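Local coordinates for protein collagen alpha-1(XV) chain (Homo sapiens, PDB 3N3F) that probably drives the trimerization of collagen XV chains, acting as the associating unit that multiplexin collagens share, at residues A[34-38]-A[39-43]. Residues are numbered along the deposited sequence; the frame is centred on the assembly and turned at random.
Sequences FIRVR and DGWKK
I35 and K42 form a hydrogen-bonded antiparallel pair, I35 N giving to K42 O at 2.9 Å and K42 N returning a bond to I35 O at 3.0 Å. Beside them, the K43 chain passes the CE1-CZ side of the F34 ring, its CG over one face but offset toward the rim, in a CH-pi contact 4.0 Å from the centroid. F34 CG lies anti to its carbonyl carbon (chi1 -79°), which swings the ring toward K43. On the same face of the sheet, R36 CG meets W41 CD1 at 3.9 Å, with the guanidinium and indole planes 39° apart. Strands 32-37 and 40-43 form a beta hairpin with a two-residue loop, R38-D39, closed by a type II turn from V37 to G40. R36 doubles back on this turn: NH1 donates to V37 O at 2.8 Å, nearly in line with the carbonyl, and only weakly to G40 O, while NH2 reaches A16 O. A leucine in place of R36 would probably cost V37 O its bond from NH1 and remove the NH2 bond to A16 O. Farther out, E32 forms a salt bridge with K43 NZ, and T31 of the second subunit is hydrogen-bonded to K42 NZ. W41 pairs with a strand of that subunit, carrying the sheet across the trimer interface.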
loop_
_atom_site.group_PDB
_atom_site.type_symbol
_atom_site.label_atom_id
_atom_site.label_comp_id
_atom_site.label_asym_id
_atom_site.label_seq_id
_atom_site.Cartn_x
_atom_site.Cartn_y
_atom_site.Cartn_z
ATOM N N PHE A 34 -6.039 4.557 3.084
ATOM C CA PHE A 34 -5.890 4.298 4.510
ATOM C C PHE A 34 -5.704 2.800 4.659
ATOM O O PHE A 34 -5.932 2.046 3.717
ATOM C CB PHE A 34 -7.145 4.721 5.275
ATOM C CG PHE A 34 -7.236 6.194 5.518
ATOM C CD1 PHE A 34 -6.771 6.743 6.709
ATOM C CD2 PHE A 34 -7.773 7.040 4.553
ATOM C CE1 PHE A 34 -6.842 8.113 6.934
ATOM C CE2 PHE A 34 -7.846 8.410 4.768
ATOM C CZ PHE A 34 -7.381 8.948 5.961
ATOM N N ILE A 35 -5.263 2.374 5.831
ATOM C CA ILE A 35 -5.092 0.958 6.092
ATOM C C ILE A 35 -5.820 0.670 7.391
ATOM O O ILE A 35 -5.677 1.404 8.363
ATOM C CB ILE A 35 -3.612 0.574 6.261
ATOM C CG1 ILE A 35 -2.972 1.453 7.333
ATOM C CG2 ILE A 35 -2.884 0.721 4.942
ATOM C CD1 ILE A 35 -1.683 0.907 7.869
ATOM N N ARG A 36 -6.617 -0.387 7.390
ATOM C CA ARG A 36 -7.362 -0.790 8.568
ATOM C C ARG A 36 -6.383 -1.558 9.460
ATOM O O ARG A 36 -5.808 -2.558 9.037
ATOM C CB ARG A 36 -8.515 -1.707 8.150
ATOM C CG ARG A 36 -9.846 -1.415 8.809
ATOM C CD ARG A 36 -9.716 -1.390 10.299
ATOM N NE ARG A 36 -10.964 -1.705 10.979
ATOM C CZ ARG A 36 -11.053 -1.843 12.296
ATOM N NH1 ARG A 36 -9.968 -1.686 13.039
ATOM N NH2 ARG A 36 -12.208 -2.155 12.865
ATOM N N VAL A 37 -6.173 -1.081 10.680
ATOM C CA VAL A 37 -5.264 -1.765 11.594
ATOM C C VAL A 37 -5.949 -2.048 12.920
ATOM O O VAL A 37 -7.146 -1.821 13.078
ATOM C CB VAL A 37 -3.989 -0.937 11.870
ATOM C CG1 VAL A 37 -3.266 -0.653 10.567
ATOM C CG2 VAL A 37 -4.344 0.353 12.583
ATOM N N ARG A 38 -5.184 -2.553 13.875
ATOM C CA ARG A 38 -5.730 -2.860 15.185
ATOM C C ARG A 38 -6.192 -1.583 15.886
ATOM O O ARG A 38 -5.403 -0.661 16.108
ATOM C CB ARG A 38 -4.672 -3.568 16.032
ATOM C CG ARG A 38 -5.116 -3.945 17.432
ATOM C CD ARG A 38 -3.961 -4.597 18.174
ATOM N NE ARG A 38 -2.787 -3.729 18.194
ATOM C CZ ARG A 38 -1.563 -4.128 18.525
ATOM N NH1 ARG A 38 -1.340 -5.390 18.864
ATOM N NH2 ARG A 38 -0.558 -3.261 18.514
ATOM N N ASP A 39 -7.480 -1.545 16.218
ATOM C CA ASP A 39 -8.103 -0.421 16.911
ATOM C C ASP A 39 -8.258 0.864 16.108
ATOM O O ASP A 39 -8.405 1.944 16.681
ATOM C CB ASP A 39 -7.351 -0.123 18.211
ATOM C CG ASP A 39 -7.239 -1.341 19.107
ATOM O OD1 ASP A 39 -8.269 -2.011 19.333
ATOM O OD2 ASP A 39 -6.124 -1.625 19.588
ATOM N N GLY A 40 -8.235 0.760 14.784
ATOM C CA GLY A 40 -8.407 1.956 13.983
ATOM C C GLY A 40 -7.888 1.868 12.567
ATOM O O GLY A 40 -7.951 0.823 11.927
ATOM N N TRP A 41 -7.380 2.996 12.084
ATOM C CA TRP A 41 -6.834 3.100 10.743
ATOM C C TRP A 41 -5.582 3.959 10.807
ATOM O O TRP A 41 -5.322 4.636 11.803
ATOM C CB TRP A 41 -7.819 3.799 9.798
ATOM C CG TRP A 41 -9.222 3.274 9.789
ATOM C CD1 TRP A 41 -9.784 2.450 8.855
ATOM C CD2 TRP A 41 -10.261 3.593 10.719
ATOM N NE1 TRP A 41 -11.112 2.245 9.141
ATOM C CE2 TRP A 41 -11.431 2.936 10.281
ATOM C CE3 TRP A 41 -10.319 4.378 11.882
ATOM C CZ2 TRP A 41 -12.649 3.035 10.966
ATOM C CZ3 TRP A 41 -11.532 4.476 12.562
ATOM C CH2 TRP A 41 -12.679 3.810 12.100
ATOM N N LYS A 42 -4.816 3.929 9.725
ATOM C CA LYS A 42 -3.614 4.739 9.586
ATOM C C LYS A 42 -3.608 5.212 8.142
ATOM O O LYS A 42 -3.858 4.429 7.227
ATOM C CB LYS A 42 -2.356 3.923 9.880
ATOM C CG LYS A 42 -2.085 3.706 11.363
ATOM C CD LYS A 42 -0.756 2.989 11.573
ATOM C CE LYS A 42 -0.384 2.929 13.038
ATOM N NZ LYS A 42 0.925 2.248 13.251
ATOM N N LYS A 43 -3.339 6.495 7.938
ATOM C CA LYS A 43 -3.329 7.062 6.598
ATOM C C LYS A 43 -2.031 6.764 5.867
ATOM O O LYS A 43 -0.946 6.922 6.423
ATOM C CB LYS A 43 -3.540 8.579 6.665
ATOM C CG LYS A 43 -3.699 9.237 5.308
ATOM C CD LYS A 43 -4.116 10.693 5.433
ATOM C CE LYS A 43 -4.493 11.261 4.075
ATOM N NZ LYS A 43 -5.043 12.636 4.174
#